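Local coordinates for lipolytic protein G-D-S-L family (Veillonella parvula DSM 2008, PDB 4RW0) that probably hydrolyses ester bonds as a lipase or acylhydrolase of the SGNH hydrolase clan, its natural substrate not being established, at residues A[11-16]-A[71-76]. Sequence-based numbering, arbitrary orientation.
Sequences DSITRG and FLMCGT
Thr14 and the selenomethionine Met73 run antiparallel and overlap at their ends, Met73 CE lying 3.3 Å from Thr14 OG1. Met73 leaves the strand with CG anti to its backbone N (chi1 176°), runs straight on and bends only at its last torsion, which brings the methyl also to Ile13 CG2, 4.0 Å off, where the two side chains stand roughly perpendicular to each other. Thr14 OG1 further lies in the plane of the Phe71 ring, at its edge, 3.8 Å from Phe71 CE2.

No direct hydrogen bond joins 11-16 to 71-76; a bridging water does the work. It donates to Met73 O (2.7 Å), accepts from Asp11 N, and is hydrogen-bonded to Thr14 OG1, tying the start of the helix to the strand.

Asp11 caps that helix: Asp11 OD1 receives Ile13 N from the anti side, 33° out of the carboxylate plane (2.9 Å), while Asp11 OD2 sits 3.9 Å from Thr76 CB and close to Glu110 OE2. Cys74 SG packs against Asp11 CB at 4.1 Å. Ser12 OG, in the Gly-Asp-Ser motif, is hydrogen-bonded to His165 NE2, consistent with a nucleophile and its catalytic histidine. Neighbouring strands of a parallel sheet thus deliver the Gly-Asp-Ser motif at the start of helix 12-15 beside the 74-75 turn and the start of helix 76-80, as in the active-site end of SGNH hydrolases.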
ATOM      1  N   ASP A  11      -3.140   3.157  -5.139  1.00 19.96           N
ATOM      2  CA  ASP A  11      -4.274   3.155  -5.948  1.00 20.28           C
ATOM      3  C   ASP A  11      -5.585   3.285  -5.079  1.00 18.92           C
ATOM      4  O   ASP A  11      -5.588   3.870  -4.019  1.00 19.50           O
ATOM      5  CB  ASP A  11      -4.233   1.951  -6.850  1.00 20.90           C
ATOM      6  CG  ASP A  11      -4.288   0.611  -6.055  1.00 26.12           C
ATOM      7  OD1 ASP A  11      -4.676   0.605  -4.824  1.00 26.66           O
ATOM      8  OD2 ASP A  11      -3.787  -0.395  -6.637  1.00 27.68           O
ATOM      9  N   SER A  12      -6.674   2.734  -5.542  1.00 18.24           N
ATOM     10  CA  SER A  12      -7.954   2.895  -4.816  1.00 21.92           C
ATOM     11  C   SER A  12      -7.991   2.172  -3.491  1.00 22.70           C
ATOM     12  O   SER A  12      -8.730   2.547  -2.607  1.00 20.55           O
ATOM     13  CB  SER A  12      -9.072   2.468  -5.738  1.00 23.77           C
ATOM     14  OG  SER A  12      -8.830   1.112  -5.958  1.00 30.17           O
ATOM     15  N   ILE A  13      -7.102   1.203  -3.294  1.00 21.47           N
ATOM     16  CA  ILE A  13      -7.067   0.439  -2.051  1.00 24.76           C
ATOM     17  C   ILE A  13      -6.271   1.209  -0.999  1.00 23.63           C
ATOM     18  O   ILE A  13      -6.423   0.999   0.190  1.00 27.48           O
ATOM     19  CB  ILE A  13      -6.501  -0.988  -2.304  1.00 25.25           C
ATOM     20  CG1 ILE A  13      -7.490  -1.797  -3.144  1.00 27.90           C
ATOM     21  CG2 ILE A  13      -6.253  -1.738  -1.011  1.00 28.77           C
ATOM     22  CD1 ILE A  13      -6.966  -3.137  -3.617  1.00 30.57           C
ATOM     23  N   THR A  14      -5.410   2.122  -1.417  1.00 20.18           N
ATOM     24  CA  THR A  14      -4.846   3.068  -0.497  1.00 20.39           C
ATOM     25  C   THR A  14      -5.801   4.304  -0.292  1.00 20.23           C
ATOM     26  O   THR A  14      -5.894   4.878   0.809  1.00 20.17           O
ATOM     27  CB  THR A  14      -3.481   3.526  -1.031  1.00 20.64           C
ATOM     28  OG1 THR A  14      -2.573   2.423  -0.931  1.00 24.53           O
ATOM     29  CG2 THR A  14      -2.953   4.732  -0.286  1.00 21.56           C
ATOM     30  N   ARG A  15      -6.445   4.746  -1.354  1.00 19.75           N
ATOM     31  CA  ARG A  15      -7.386   5.916  -1.268  1.00 20.75           C
ATOM     32  C   ARG A  15      -8.578   5.539  -0.323  1.00 20.33           C
ATOM     33  O   ARG A  15      -9.033   6.352   0.455  1.00 21.53           O
ATOM     34  CB  ARG A  15      -7.944   6.260  -2.627  1.00 23.50           C
ATOM     35  CG  ARG A  15      -8.366   7.694  -2.819  1.00 25.64           C
ATOM     36  CD  ARG A  15      -9.802   7.894  -2.472  1.00 31.81           C
ATOM     37  NE  ARG A  15     -10.769   7.258  -3.380  1.00 30.92           N
ATOM     38  CZ  ARG A  15     -12.054   7.068  -3.040  1.00 31.29           C
ATOM     39  NH1 ARG A  15     -12.532   7.462  -1.861  1.00 29.43           N
ATOM     40  NH2 ARG A  15     -12.884   6.446  -3.849  1.00 31.94           N
ATOM     41  N   GLY A  16      -9.022   4.300  -0.361  1.00 20.11           N
ATOM     42  CA  GLY A  16     -10.188   3.851   0.422  1.00 22.18           C
ATOM     43  C   GLY A  16     -11.531   3.756  -0.309  1.00 22.74           C
ATOM     44  O   GLY A  16     -12.550   4.184   0.204  1.00 26.36           O
ATOM     45  N   PHE A  71       4.800   5.952   2.509  1.00 17.72           N
ATOM     46  CA  PHE A  71       4.218   4.650   2.263  1.00 17.98           C
ATOM     47  C   PHE A  71       3.877   4.475   0.772  1.00 16.55           C
ATOM     48  O   PHE A  71       3.354   5.389   0.198  1.00 20.61           O
ATOM     49  CB  PHE A  71       2.926   4.516   3.113  1.00 18.76           C
ATOM     50  CG  PHE A  71       2.083   3.297   2.718  1.00 20.54           C
ATOM     51  CD1 PHE A  71       2.347   2.052   3.296  1.00 19.57           C
ATOM     52  CD2 PHE A  71       1.168   3.353   1.698  1.00 20.44           C
ATOM     53  CE1 PHE A  71       1.640   0.949   2.940  1.00 18.42           C
ATOM     54  CE2 PHE A  71       0.452   2.202   1.324  1.00 19.78           C
ATOM     55  CZ  PHE A  71       0.728   0.994   1.944  1.00 19.72           C
ATOM     56  N   LEU A  72       4.179   3.345   0.154  1.00 17.53           N
ATOM     57  CA  LEU A  72       3.880   3.064  -1.225  1.00 21.42           C
ATOM     58  C   LEU A  72       3.237   1.666  -1.327  1.00 21.15           C
ATOM     59  O   LEU A  72       3.704   0.682  -0.752  1.00 22.08           O
ATOM     60  CB  LEU A  72       5.165   2.918  -2.065  1.00 25.33           C
ATOM     61  CG  LEU A  72       6.151   4.004  -1.925  1.00 31.54           C
ATOM     62  CD1 LEU A  72       7.391   3.661  -2.720  1.00 30.18           C
ATOM     63  CD2 LEU A  72       5.460   5.242  -2.461  1.00 33.29           C
HETATM   64  N   MSE A  73       2.254   1.571  -2.170  1.00 20.30           N
HETATM   65  CA  MSE A  73       1.673   0.269  -2.505  1.00 19.57           C
HETATM   66  C   MSE A  73       0.910   0.360  -3.793  1.00 20.68           C
HETATM   67  O   MSE A  73      -0.000   1.233  -3.936  1.00 20.49           O
HETATM   68  CB  MSE A  73       0.739  -0.183  -1.334  1.00 20.86           C
HETATM   69  CG  MSE A  73       0.084  -1.464  -1.734  1.00 21.80           C
HETATM   70 SE   MSE A  73      -1.040  -2.192  -0.215  1.00 24.75          SE
HETATM   71  CE  MSE A  73      -2.459  -0.796  -0.014  1.00 22.19           C
ATOM     72  N   CYS A  74       1.177  -0.519  -4.774  1.00 21.13           N
ATOM     73  CA  CYS A  74       0.466  -0.435  -6.046  1.00 23.55           C
ATOM     74  C   CYS A  74       0.669  -1.714  -6.878  1.00 25.36           C
ATOM     75  O   CYS A  74       1.447  -2.574  -6.519  1.00 24.77           O
ATOM     76  CB  CYS A  74       0.980   0.792  -6.826  1.00 27.70           C
ATOM     77  SG  CYS A  74      -0.251   1.562  -7.891  1.00 32.25           S
ATOM     78  N   GLY A  75      -0.040  -1.834  -7.979  1.00 24.81           N
ATOM     79  CA  GLY A  75       0.210  -2.910  -8.937  1.00 25.38           C
ATOM     80  C   GLY A  75      -0.967  -3.726  -9.295  1.00 27.10           C
ATOM     81  O   GLY A  75      -1.018  -4.316 -10.377  1.00 29.27           O
ATOM     82  N   THR A  76      -1.988  -3.733  -8.429  1.00 24.89           N
ATOM     83  CA  THR A  76      -3.233  -4.413  -8.791  1.00 26.16           C
ATOM     84  C   THR A  76      -3.775  -4.086 -10.152  1.00 26.95           C
ATOM     85  O   THR A  76      -4.184  -4.995 -10.911  1.00 24.90           O
ATOM     86  CB  THR A  76      -4.333  -4.122  -7.721  1.00 27.76           C
ATOM     87  OG1 THR A  76      -3.892  -4.701  -6.498  1.00 31.80           O
ATOM     88  CG2 THR A  76      -5.737  -4.640  -8.127  1.00 29.97           C
TER
HETATM   89  O   HOH W   1      -2.530   0.923  -3.128  1.00 23.38           O